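Local coordinates for hemolysin activator protein CdiB (PDB 6WIL) that probably exports its partner toxin in contact-dependent growth inhibition across the outer membrane, as a two-partner secretion transporter of the Omp85 superfamily, at residues 241-244 with 250-253; 181-186 with 274-279; 145-150 with 155-160; 174-179 with 328-333; 15-20 with 233-238. All blocks are in the same frame, centred on the assembly; numbering follows the deposited sequence.

Contacts 2 and 4 join elements of the second POTRA domain to the periplasmic end of the barrel through long charged chains, Arg183 and Lys330, that end among further polar groups; contact 4 is buried, contact 2 partly so. Contact 1 is a backbone-bonded hairpin of the same 16-stranded sheet and touches contact 2 directly, since strands 251-261 and 266-279 are neighbours. Contact 3 stays within the POTRA domain, a loose aliphatic contact near the surface. Contact 5 returns to strand 232-243, used also by contact 1, but farther along the barrel, where helix 8-27 occupies the interior; there an arginine lies against a polar wall, with a selenomethionine methyl beside its aliphatic part.

Contact 1 of 5, residues 241-244 with 250-253; sequences GINN and DILS
Strands 241-243 and 251-253 run antiparallel, their directions 167° apart and their axes 4.8 Å apart at closest approach, with Ile242 and Leu252 as the hydrogen-bonded pair between two non-hydrogen-bonded ones. Ile242 N reaches Leu252 O at 2.8 Å, and Leu252 N returns to Ile242 O at 3.0 Å; both bonds are nearly straight. At the end of the hairpin Asn244 N still finds Asp250 O at 2.8 Å, but the bond is bent to 137°. Ile242 and Leu252 lie side by side on one face, CD1 of Ile242 against CD2 of Leu252 at 3.6 Å, and Leu252 continues onto Ile273 and Tyr275 of the next strand. On the other face Asn243 ND2 passes Ile251 CG1 at 4.1 Å and donates to Arg183 O. Asn244 and Asp250 meet at about a right angle, their OD1 atoms, both acceptors, 3.2 Å from each other. Asp250 OD1 is bound by Leu248 N, while its OD2 is held by Phe246 N and Tyr275 OH; Asn244 OD1 has a weak bond from Asn249 N, and Asn244 ND2 lies beside the side-chain amide of Gln156 in helix 154-160. These donors, mostly loop amides, would offset the repulsion between the two oxygens.

Contact 2 of 5, residues 181-186 with 274-279; sequences LKRVYA and SYQLPV
Arg183 and Pro278 run antiparallel alongside one another, the rim of one guanidinium face resting on Pro278 CB. That carbon sits above the face, displaced toward its rim, with Pro278 CB 3.8 Å from Arg183 NH1, and Pro278 CD is about as near, at 3.7 Å from the same nitrogen. The arginine leaves its backbone with CG beside the N (chi1 -68°) and then runs fully extended to NE, which carries the charge across to strand 274-279. Beside the proline, Gln276 approaches the guanidinium obliquely, its NE2 4.1 Å from Arg183 NH1. Both are donors and do not bond to each other; instead Asp283 OD2 takes a salt bridge from Arg183 NH2 and a hydrogen bond from Gln276 NE2, so one carboxylate oxygen draws the two side chains together. A water in the plane of the guanidinium, at its edge, completes the link: it accepts from Arg183 NH1 at 3.2 Å and donates to Gln276 O at 2.9 Å. Behind the arginine, Leu181 O receives both Val184 N and Tyr185 N, and this turn carries the chain from helix 171-181 into strand 185-193. Leu29 also packs on the arginine chain. Such a junction, with the last POTRA domain held against the periplasmic rim of the barrel, belongs to the Omp85 fold, here in its 16-stranded two-partner secretion form.

Contact 3 of 5, residues 145-150 with 155-160; sequences IVIQEG and LQLKTG
Leu157 points from helix 154-160 at strand 145-149 and spreads its two methyls over Ile145 and Ile147. This is the helix-on-sheet packing of a POTRA domain, in which short helices cover one face of a small mixed sheet. Each methyl has its own partner: CD1 of Leu157 lies 4.4 Å from CG2 of Ile145, and CD2 of Leu157 lies 4.2 Å from CD1 of Ile147. The two isoleucines are alternate residues of the strand and project to the same side, whereas Val146 between them turns away from the helix. With CG beside its backbone N (chi1 -73°) and a nearly straight second torsion (174°), the leucine reaches out far enough to meet both. Such separations make this a light contact. Ile152, in the connection between the segments, packs on both Ile147 and Leu157. Within the sheet, the strand pairs with strand 204-213 through the backbones of Val146 and Gln148. The helix in turn is tied to the barrel side, for Thr159 shares a backbone hydrogen bond with Gly280 and Gln156 O accepts from Asn249 ND2. Within the helix, Leu155 O serves two donors of one residue, Thr159 N at 2.9 Å and Thr159 OG1 at 3.1 Å.

Contact 4 of 5, residues 174-179 with 328-333; sequences LDQGLE and QHKTSV
Glu179 and Lys330 approach from opposite directions and form a salt bridge between OE2 of the glutamate and NZ of the lysine. The modelled separation of these two atoms, 2.4 Å, is too short to be taken literally at this resolution, but the pairing is plain. Lys330 starts with CG anti to its backbone N (chi1 -176°) and stays extended to the end, spanning the gap from the barrel strand to helix 171-181; its CE also lies 3.5 Å from Glu179 OE2. The lysine nitrogen has a second acceptor in Gln31 OE1. The other carboxylate oxygen, Glu179 OE1, is held twice, by a salt bridge from Arg325 NH2 and by the backbone N of Gln32, so the buried glutamate faces two basic side chains and a main-chain donor, which would favour its charged form. Gln176, one turn earlier, comes no closer to Lys330 NZ than 4.3 Å with its OE1, and that oxygen is taken by Arg325 NH1, while Gln176 NE2 donates to Gly280 O. Arg325 thus bonds to both helix residues, and Val322, like Arg325 on strand 308-326, packs against Gln176 and Lys330. A charged network here joins helix 171-181, within the second POTRA range, to the strand ends at the periplasmic mouth of the barrel, the junction of POTRA domain and barrel typical of the two-partner secretion family.

Contact 5 of 5, residues 15-20 with 233-238; sequences DQRLKE and TYMGNI
Asn237 OD1 takes a hydrogen bond from Asn255 ND2 of the next strand, and Arg17 NH1, reaching in from helix 15-20, stands 3.4 Å from that same oxygen. Arg17 and Asn237 pass alongside in opposite senses, the guanidinium and amide planes 42° apart, and the approach is oblique to the guanidinium. Arg17 sets out with CG anti to its backbone N (chi1 -172°) and then bends at chi3 (80°), a kink that turns the guanidinium along the wall instead of straight into it. Ahead of the bend along the chain, CD of Arg17 touches CE of Met235, modelled as selenomethionine, at 4.1 Å, the two chains meeting at a slant. The charged end gains a weak hydrogen bond from Arg17 NH2 to Ser270 OG, and Asn255 and Ser257 pack alongside it. Contact between the segments is sparse, and polar side chains of three neighbouring strands surround the guanidinium. Helix 8-27, which probably corresponds to the plug helix of two-partner secretion transporters, lies within the barrel here: strands 232-243, 251-261 and 266-279 flank Arg17 on the wall side, while Tyr461, from the long connection between strands 432-444 and 476-487, packs on Gln16, Arg17 and Glu20.

Contact 1 of 5, residues 241-244 with 250-253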
# COMPACT_ATOMS: atom_id res chain seq x y z
N GLY A 241 3.42 -13.31 13.53
CA GLY A 241 3.86 -13.24 12.16
C GLY A 241 4.84 -14.35 11.85
O GLY A 241 5.88 -14.47 12.51
N ILE A 242 4.52 -15.19 10.87
CA ILE A 242 5.39 -16.26 10.42
C ILE A 242 5.94 -15.88 9.05
O ILE A 242 5.17 -15.57 8.13
CB ILE A 242 4.65 -17.60 10.36
CG1 ILE A 242 4.14 -17.97 11.76
CG2 ILE A 242 5.56 -18.69 9.81
CD1 ILE A 242 2.90 -18.81 11.75
N ASN A 243 7.26 -15.90 8.92
CA ASN A 243 7.96 -15.38 7.75
C ASN A 243 8.45 -16.53 6.89
O ASN A 243 9.23 -17.37 7.37
CB ASN A 243 9.12 -14.49 8.19
CG ASN A 243 9.75 -13.75 7.03
OD1 ASN A 243 10.75 -14.20 6.47
ND2 ASN A 243 9.17 -12.61 6.68
N ASN A 244 8.01 -16.57 5.64
CA ASN A 244 8.42 -17.55 4.64
C ASN A 244 8.14 -18.99 5.08
O ASN A 244 9.02 -19.85 4.92
CB ASN A 244 9.91 -17.38 4.33
CG ASN A 244 10.29 -17.84 2.93
OD1 ASN A 244 9.48 -17.78 2.01
ND2 ASN A 244 11.52 -18.31 2.77
N ASP A 250 6.44 -16.11 1.14
CA ASP A 250 5.10 -15.91 1.67
C ASP A 250 5.16 -15.39 3.10
O ASP A 250 6.18 -15.50 3.79
CB ASP A 250 4.31 -17.21 1.61
CG ASP A 250 5.11 -18.41 2.10
OD1 ASP A 250 6.35 -18.41 1.91
OD2 ASP A 250 4.50 -19.35 2.66
N ILE A 251 4.05 -14.82 3.54
CA ILE A 251 3.93 -14.29 4.89
C ILE A 251 2.58 -14.71 5.46
O ILE A 251 1.54 -14.49 4.82
CB ILE A 251 4.09 -12.76 4.93
CG1 ILE A 251 5.56 -12.40 4.74
CG2 ILE A 251 3.56 -12.19 6.23
CD1 ILE A 251 5.78 -10.97 4.35
N LEU A 252 2.59 -15.32 6.63
CA LEU A 252 1.39 -15.76 7.32
C LEU A 252 1.24 -14.96 8.60
O LEU A 252 2.17 -14.90 9.41
CB LEU A 252 1.45 -17.26 7.63
CG LEU A 252 0.30 -17.85 8.46
CD1 LEU A 252 -1.00 -17.85 7.67
CD2 LEU A 252 0.65 -19.26 8.92
N SER A 253 0.08 -14.33 8.77
CA SER A 253 -0.18 -13.49 9.93
C SER A 253 -1.40 -14.01 10.67
O SER A 253 -2.39 -14.43 10.06
CB SER A 253 -0.40 -12.03 9.50
OG SER A 253 0.67 -11.58 8.69

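Contact 2 of 5, residues 181-186 with 274-279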
# COMPACT_ATOMS: atom_id res chain seq x y z
N LEU A 181 11.59 -10.25 -2.60
CA LEU A 181 12.53 -10.96 -1.74
C LEU A 181 12.69 -10.27 -0.39
O LEU A 181 13.03 -10.93 0.60
CB LEU A 181 13.89 -11.09 -2.42
CG LEU A 181 13.98 -11.93 -3.70
CD1 LEU A 181 15.44 -12.15 -4.11
CD2 LEU A 181 13.26 -13.25 -3.51
N LYS A 182 12.46 -8.96 -0.33
CA LYS A 182 12.60 -8.24 0.93
C LYS A 182 11.46 -8.51 1.89
O LYS A 182 11.52 -8.04 3.04
CB LYS A 182 12.73 -6.74 0.68
CG LYS A 182 14.13 -6.32 0.27
CD LYS A 182 14.13 -4.95 -0.37
CE LYS A 182 13.59 -3.88 0.57
NZ LYS A 182 14.55 -3.55 1.66
N ARG A 183 10.42 -9.24 1.47
CA ARG A 183 9.40 -9.65 2.42
C ARG A 183 9.94 -10.68 3.41
O ARG A 183 9.53 -10.70 4.57
CB ARG A 183 8.19 -10.22 1.69
CG ARG A 183 7.43 -9.18 0.89
CD ARG A 183 6.24 -9.79 0.17
NE ARG A 183 5.62 -8.84 -0.74
CZ ARG A 183 4.46 -9.04 -1.34
NH1 ARG A 183 3.77 -10.16 -1.11
NH2 ARG A 183 3.97 -8.13 -2.17
N VAL A 184 10.88 -11.52 2.98
CA VAL A 184 11.40 -12.59 3.81
C VAL A 184 12.91 -12.52 4.01
O VAL A 184 13.43 -13.22 4.89
CB VAL A 184 11.01 -13.98 3.26
CG1 VAL A 184 9.50 -14.07 3.06
CG2 VAL A 184 11.73 -14.25 1.96
N TYR A 185 13.63 -11.70 3.25
CA TYR A 185 15.07 -11.57 3.39
C TYR A 185 15.46 -10.11 3.60
O TYR A 185 14.76 -9.19 3.18
CB TYR A 185 15.83 -12.07 2.16
CG TYR A 185 15.66 -13.53 1.82
CD1 TYR A 185 16.25 -14.52 2.60
CD2 TYR A 185 14.93 -13.91 0.71
CE1 TYR A 185 16.10 -15.86 2.28
CE2 TYR A 185 14.77 -15.24 0.38
CZ TYR A 185 15.36 -16.21 1.16
OH TYR A 185 15.19 -17.53 0.82
N ALA A 186 16.60 -9.93 4.25
CA ALA A 186 17.40 -8.72 4.07
C ALA A 186 18.24 -8.93 2.81
O ALA A 186 18.99 -9.90 2.72
CB ALA A 186 18.29 -8.46 5.29
N SER A 274 -4.16 -14.23 7.86
CA SER A 274 -3.86 -13.66 6.56
C SER A 274 -2.67 -14.39 5.96
O SER A 274 -1.67 -14.63 6.65
CB SER A 274 -3.56 -12.16 6.68
OG SER A 274 -3.58 -11.54 5.40
N TYR A 275 -2.78 -14.76 4.69
CA TYR A 275 -1.69 -15.37 3.95
C TYR A 275 -1.47 -14.59 2.66
O TYR A 275 -2.43 -14.20 1.99
CB TYR A 275 -2.00 -16.84 3.64
CG TYR A 275 -0.85 -17.59 3.00
CD1 TYR A 275 0.34 -17.80 3.70
CD2 TYR A 275 -0.97 -18.11 1.72
CE1 TYR A 275 1.38 -18.51 3.13
CE2 TYR A 275 0.07 -18.82 1.14
CZ TYR A 275 1.24 -19.01 1.85
OH TYR A 275 2.28 -19.71 1.27
N GLN A 276 -0.21 -14.38 2.31
CA GLN A 276 0.15 -13.54 1.18
C GLN A 276 1.44 -14.05 0.56
O GLN A 276 2.43 -14.24 1.28
CB GLN A 276 0.32 -12.08 1.62
CG GLN A 276 -0.09 -11.06 0.58
CD GLN A 276 0.15 -9.64 1.05
OE1 GLN A 276 0.34 -9.39 2.24
NE2 GLN A 276 0.14 -8.69 0.11
N LEU A 277 1.44 -14.28 -0.75
CA LEU A 277 2.65 -14.64 -1.46
C LEU A 277 2.70 -13.92 -2.80
O LEU A 277 1.66 -13.75 -3.45
CB LEU A 277 2.75 -16.16 -1.69
CG LEU A 277 2.04 -16.82 -2.87
CD1 LEU A 277 2.49 -18.26 -3.01
CD2 LEU A 277 0.53 -16.74 -2.72
N PRO A 278 3.88 -13.47 -3.23
CA PRO A 278 4.00 -12.79 -4.52
C PRO A 278 4.37 -13.74 -5.65
O PRO A 278 5.04 -14.75 -5.45
CB PRO A 278 5.13 -11.79 -4.27
CG PRO A 278 6.04 -12.53 -3.34
CD PRO A 278 5.13 -13.37 -2.45
N VAL A 279 3.90 -13.41 -6.85
CA VAL A 279 4.34 -14.07 -8.07
C VAL A 279 4.76 -13.01 -9.09
O VAL A 279 3.96 -12.58 -9.93
CB VAL A 279 3.25 -14.99 -8.65
CG1 VAL A 279 3.83 -15.87 -9.75
CG2 VAL A 279 2.63 -15.85 -7.55
O HOH W 1 4.65 -12.35 0.99

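Contact 3 of 5, residues 145-150 with 155-160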
# COMPACT_ATOMS: atom_id res chain seq x y z
N ILE A 145 22.13 -15.45 -12.13
CA ILE A 145 21.77 -14.96 -10.80
C ILE A 145 22.65 -15.69 -9.80
O ILE A 145 22.64 -16.92 -9.74
CB ILE A 145 20.28 -15.18 -10.51
CG1 ILE A 145 19.43 -14.31 -11.45
CG2 ILE A 145 19.96 -14.85 -9.05
CD1 ILE A 145 18.23 -15.02 -12.03
N VAL A 146 23.44 -14.94 -9.05
CA VAL A 146 24.44 -15.50 -8.14
C VAL A 146 23.99 -15.23 -6.71
O VAL A 146 23.89 -14.07 -6.30
CB VAL A 146 25.84 -14.93 -8.40
CG1 VAL A 146 26.81 -15.38 -7.31
CG2 VAL A 146 26.35 -15.36 -9.77
N ILE A 147 23.73 -16.29 -5.96
CA ILE A 147 23.36 -16.18 -4.55
C ILE A 147 24.66 -16.33 -3.77
O ILE A 147 25.06 -17.43 -3.36
CB ILE A 147 22.31 -17.21 -4.14
CG1 ILE A 147 21.20 -17.28 -5.19
CG2 ILE A 147 21.74 -16.87 -2.78
CD1 ILE A 147 20.47 -15.97 -5.40
N GLN A 148 25.35 -15.21 -3.56
CA GLN A 148 26.62 -15.24 -2.84
C GLN A 148 26.43 -15.66 -1.39
O GLN A 148 27.34 -16.22 -0.77
CB GLN A 148 27.30 -13.87 -2.92
CG GLN A 148 28.65 -13.80 -2.22
CD GLN A 148 29.29 -12.43 -2.34
OE1 GLN A 148 29.70 -11.83 -1.34
NE2 GLN A 148 29.39 -11.93 -3.57
N GLU A 149 25.24 -15.42 -0.83
CA GLU A 149 25.01 -15.64 0.59
C GLU A 149 23.52 -15.84 0.83
O GLU A 149 22.69 -15.13 0.24
CB GLU A 149 25.54 -14.45 1.40
CG GLU A 149 25.32 -14.53 2.89
CD GLU A 149 25.84 -13.30 3.60
OE1 GLU A 149 26.80 -12.68 3.09
OE2 GLU A 149 25.29 -12.94 4.65
N GLY A 150 23.18 -16.80 1.67
CA GLY A 150 21.81 -17.08 2.03
C GLY A 150 21.22 -18.21 1.21
O GLY A 150 21.64 -18.49 0.08
N LEU A 155 12.62 -22.57 -6.78
CA LEU A 155 11.23 -22.15 -6.95
C LEU A 155 11.03 -20.72 -6.44
O LEU A 155 10.33 -19.92 -7.07
CB LEU A 155 10.30 -23.12 -6.23
CG LEU A 155 8.80 -22.82 -6.26
CD1 LEU A 155 8.29 -22.74 -7.69
CD2 LEU A 155 8.03 -23.87 -5.47
N GLN A 156 11.64 -20.39 -5.30
CA GLN A 156 11.54 -19.04 -4.75
C GLN A 156 12.03 -18.00 -5.74
O GLN A 156 11.39 -16.96 -5.92
CB GLN A 156 12.33 -18.95 -3.45
CG GLN A 156 11.49 -18.98 -2.18
CD GLN A 156 12.36 -18.95 -0.94
OE1 GLN A 156 12.39 -17.96 -0.22
NE2 GLN A 156 13.07 -20.05 -0.69
N LEU A 157 13.17 -18.25 -6.39
CA LEU A 157 13.66 -17.31 -7.39
C LEU A 157 12.71 -17.18 -8.56
O LEU A 157 12.44 -16.08 -9.04
CB LEU A 157 15.05 -17.73 -7.88
CG LEU A 157 16.23 -17.55 -6.93
CD1 LEU A 157 17.47 -18.16 -7.55
CD2 LEU A 157 16.44 -16.08 -6.62
N LYS A 158 12.17 -18.31 -9.04
CA LYS A 158 11.29 -18.28 -10.20
C LYS A 158 10.01 -17.50 -9.91
O LYS A 158 9.53 -16.74 -10.76
CB LYS A 158 10.96 -19.70 -10.66
CG LYS A 158 9.74 -19.77 -11.56
CD LYS A 158 9.72 -21.02 -12.41
CE LYS A 158 8.50 -21.02 -13.33
NZ LYS A 158 8.47 -22.19 -14.24
N THR A 159 9.44 -17.66 -8.71
CA THR A 159 8.18 -16.99 -8.39
C THR A 159 8.39 -15.56 -7.91
O THR A 159 7.57 -14.68 -8.20
CB THR A 159 7.39 -17.78 -7.35
OG1 THR A 159 8.15 -17.87 -6.13
CG2 THR A 159 7.09 -19.18 -7.86
N GLY A 160 9.48 -15.30 -7.18
CA GLY A 160 9.74 -13.96 -6.69
C GLY A 160 10.30 -13.01 -7.74
O GLY A 160 10.04 -11.80 -7.68

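Contact 4 of 5, residues 174-179 with 328-333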
# COMPACT_ATOMS: atom_id res chain seq x y z
N LEU A 174 13.99 -5.78 -11.87
CA LEU A 174 14.91 -5.95 -10.74
C LEU A 174 14.28 -5.43 -9.45
O LEU A 174 14.36 -6.08 -8.40
CB LEU A 174 16.23 -5.24 -11.02
CG LEU A 174 17.04 -5.65 -12.25
CD1 LEU A 174 18.43 -5.04 -12.19
CD2 LEU A 174 17.12 -7.17 -12.36
N ASP A 175 13.67 -4.24 -9.52
CA ASP A 175 13.07 -3.65 -8.32
C ASP A 175 11.88 -4.46 -7.83
O ASP A 175 11.70 -4.64 -6.62
CB ASP A 175 12.64 -2.21 -8.61
CG ASP A 175 13.81 -1.24 -8.64
OD1 ASP A 175 14.95 -1.66 -8.35
OD2 ASP A 175 13.58 -0.06 -8.96
N GLN A 176 11.06 -4.96 -8.76
CA GLN A 176 9.93 -5.79 -8.37
C GLN A 176 10.40 -7.05 -7.66
O GLN A 176 9.92 -7.38 -6.57
CB GLN A 176 9.09 -6.14 -9.60
CG GLN A 176 7.81 -6.87 -9.25
CD GLN A 176 6.88 -6.01 -8.41
OE1 GLN A 176 6.90 -4.78 -8.50
NE2 GLN A 176 6.07 -6.66 -7.58
N GLY A 177 11.34 -7.78 -8.27
CA GLY A 177 11.86 -8.98 -7.65
C GLY A 177 12.56 -8.70 -6.33
O GLY A 177 12.43 -9.46 -5.38
N LEU A 178 13.31 -7.60 -6.27
CA LEU A 178 13.95 -7.21 -5.01
C LEU A 178 12.91 -6.96 -3.92
O LEU A 178 13.12 -7.35 -2.76
CB LEU A 178 14.81 -5.97 -5.23
CG LEU A 178 15.52 -5.35 -4.04
CD1 LEU A 178 16.97 -5.06 -4.40
CD2 LEU A 178 14.82 -4.07 -3.66
N GLU A 179 11.79 -6.32 -4.26
CA GLU A 179 10.76 -6.06 -3.27
C GLU A 179 10.12 -7.35 -2.78
O GLU A 179 9.83 -7.50 -1.59
CB GLU A 179 9.70 -5.12 -3.84
CG GLU A 179 9.94 -3.66 -3.53
CD GLU A 179 9.13 -2.74 -4.43
OE1 GLU A 179 9.69 -1.75 -4.93
OE2 GLU A 179 7.93 -3.03 -4.65
N GLN A 328 10.12 6.36 -8.41
CA GLN A 328 9.33 7.27 -7.58
C GLN A 328 7.85 6.92 -7.52
O GLN A 328 7.08 7.68 -6.92
CB GLN A 328 9.49 8.71 -8.08
CG GLN A 328 10.94 9.14 -8.24
CD GLN A 328 11.13 10.62 -8.02
OE1 GLN A 328 11.34 11.07 -6.89
NE2 GLN A 328 11.06 11.40 -9.10
N HIS A 329 7.42 5.81 -8.11
CA HIS A 329 6.00 5.48 -8.05
C HIS A 329 5.79 3.99 -8.23
O HIS A 329 6.63 3.28 -8.80
CB HIS A 329 5.20 6.28 -9.09
CG HIS A 329 5.07 5.59 -10.42
ND1 HIS A 329 6.06 5.63 -11.38
CD2 HIS A 329 4.06 4.86 -10.94
CE1 HIS A 329 5.66 4.94 -12.44
NE2 HIS A 329 4.45 4.47 -12.20
N LYS A 330 4.64 3.52 -7.75
CA LYS A 330 4.21 2.14 -7.90
C LYS A 330 2.69 2.12 -8.01
O LYS A 330 2.00 2.66 -7.14
CB LYS A 330 4.68 1.28 -6.73
CG LYS A 330 4.37 -0.20 -6.84
CD LYS A 330 5.20 -0.99 -5.83
CE LYS A 330 4.68 -2.41 -5.68
NZ LYS A 330 5.53 -3.21 -4.76
N THR A 331 2.18 1.51 -9.08
CA THR A 331 0.75 1.47 -9.36
C THR A 331 0.31 0.03 -9.61
O THR A 331 1.00 -0.72 -10.32
CB THR A 331 0.39 2.33 -10.59
OG1 THR A 331 0.82 3.68 -10.38
CG2 THR A 331 -1.12 2.32 -10.83
N SER A 332 -0.83 -0.35 -9.05
CA SER A 332 -1.33 -1.70 -9.23
C SER A 332 -2.85 -1.70 -9.26
O SER A 332 -3.50 -0.83 -8.68
CB SER A 332 -0.81 -2.63 -8.12
OG SER A 332 -0.88 -1.99 -6.85
N VAL A 333 -3.40 -2.69 -9.96
CA VAL A 333 -4.84 -2.95 -9.97
C VAL A 333 -5.07 -4.24 -9.20
O VAL A 333 -4.23 -5.14 -9.19
CB VAL A 333 -5.40 -3.05 -11.41
CG1 VAL A 333 -5.28 -1.72 -12.12
CG2 VAL A 333 -4.69 -4.14 -12.19

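Contact 5 of 5, residues 15-20 with 233-238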
# COMPACT_ATOMS: atom_id res chain seq x y z
N ASP A 15 -15.06 -3.77 12.30
CA ASP A 15 -14.69 -3.55 10.90
C ASP A 15 -13.61 -2.48 10.77
O ASP A 15 -12.66 -2.64 9.99
CB ASP A 15 -15.92 -3.17 10.08
CG ASP A 15 -16.85 -4.34 9.83
OD1 ASP A 15 -16.62 -5.42 10.42
OD2 ASP A 15 -17.81 -4.19 9.05
N GLN A 16 -13.75 -1.38 11.52
CA GLN A 16 -12.71 -0.35 11.50
C GLN A 16 -11.38 -0.90 12.00
O GLN A 16 -10.33 -0.64 11.40
CB GLN A 16 -13.14 0.85 12.34
CG GLN A 16 -14.38 1.58 11.84
CD GLN A 16 -14.69 2.84 12.63
OE1 GLN A 16 -14.35 2.94 13.81
NE2 GLN A 16 -15.31 3.81 11.98
N ARG A 17 -11.41 -1.67 13.09
CA ARG A 17 -10.19 -2.29 13.59
C ARG A 17 -9.62 -3.28 12.58
O ARG A 17 -8.40 -3.37 12.42
CB ARG A 17 -10.47 -2.99 14.92
CG ARG A 17 -9.21 -3.50 15.62
CD ARG A 17 -9.54 -4.53 16.69
NE ARG A 17 -9.78 -5.85 16.13
CZ ARG A 17 -8.82 -6.73 15.85
NH1 ARG A 17 -7.55 -6.42 16.07
NH2 ARG A 17 -9.13 -7.91 15.34
N LEU A 18 -10.49 -4.03 11.90
CA LEU A 18 -10.03 -4.96 10.87
C LEU A 18 -9.34 -4.23 9.73
O LEU A 18 -8.29 -4.67 9.25
CB LEU A 18 -11.21 -5.78 10.34
CG LEU A 18 -11.34 -7.22 10.82
CD1 LEU A 18 -12.36 -7.96 9.98
CD2 LEU A 18 -9.99 -7.92 10.77
N LYS A 19 -9.92 -3.11 9.28
CA LYS A 19 -9.30 -2.36 8.20
C LYS A 19 -7.96 -1.77 8.63
O LYS A 19 -7.00 -1.78 7.85
CB LYS A 19 -10.24 -1.26 7.71
CG LYS A 19 -11.34 -1.76 6.77
CD LYS A 19 -11.30 -1.01 5.45
CE LYS A 19 -12.21 -1.61 4.39
NZ LYS A 19 -13.65 -1.39 4.67
N GLU A 20 -7.87 -1.27 9.86
CA GLU A 20 -6.60 -0.75 10.35
C GLU A 20 -5.55 -1.86 10.44
O GLU A 20 -4.38 -1.63 10.11
CB GLU A 20 -6.80 -0.08 11.71
CG GLU A 20 -5.60 0.71 12.21
CD GLU A 20 -5.99 1.81 13.18
OE1 GLU A 20 -5.75 1.64 14.40
OE2 GLU A 20 -6.53 2.83 12.72
N THR A 233 -12.99 1.11 27.24
CA THR A 233 -12.83 -0.19 26.61
C THR A 233 -11.41 -0.69 26.84
O THR A 233 -10.45 0.09 26.80
CB THR A 233 -13.11 -0.12 25.10
OG1 THR A 233 -14.31 0.63 24.87
CG2 THR A 233 -13.27 -1.52 24.52
N TYR A 234 -11.27 -1.99 27.07
CA TYR A 234 -9.98 -2.61 27.37
C TYR A 234 -9.74 -3.75 26.38
O TYR A 234 -10.52 -4.71 26.33
CB TYR A 234 -9.95 -3.12 28.82
CG TYR A 234 -10.32 -2.06 29.83
CD1 TYR A 234 -11.66 -1.75 30.08
CD2 TYR A 234 -9.35 -1.36 30.53
CE1 TYR A 234 -12.01 -0.78 31.00
CE2 TYR A 234 -9.70 -0.38 31.46
CZ TYR A 234 -11.03 -0.10 31.69
OH TYR A 234 -11.39 0.86 32.60
N MSE A 235 -8.67 -3.63 25.61
CA MSE A 235 -8.37 -4.58 24.54
C MSE A 235 -7.08 -5.35 24.77
O MSE A 235 -6.13 -4.83 25.34
CB MSE A 235 -8.29 -3.86 23.20
CG MSE A 235 -9.54 -3.94 22.35
SE MSE A 235 -9.36 -2.87 20.73
CE MSE A 235 -7.60 -3.48 20.18
N GLY A 236 -7.07 -6.60 24.32
CA GLY A 236 -5.86 -7.40 24.32
C GLY A 236 -5.66 -8.09 22.99
O GLY A 236 -6.58 -8.73 22.47
N ASN A 237 -4.47 -7.96 22.42
CA ASN A 237 -4.17 -8.51 21.11
C ASN A 237 -2.95 -9.41 21.18
O ASN A 237 -1.94 -9.06 21.81
CB ASN A 237 -3.93 -7.40 20.07
CG ASN A 237 -5.11 -7.21 19.14
OD1 ASN A 237 -5.19 -7.83 18.08
ND2 ASN A 237 -6.03 -6.33 19.53
N ILE A 238 -3.04 -10.56 20.54
CA ILE A 238 -1.90 -11.46 20.33
C ILE A 238 -1.71 -11.57 18.83
O ILE A 238 -2.55 -12.14 18.13
CB ILE A 238 -2.12 -12.83 20.97
CG1 ILE A 238 -2.39 -12.70 22.47
CG2 ILE A 238 -0.91 -13.73 20.72
CD1 ILE A 238 -2.91 -13.97 23.12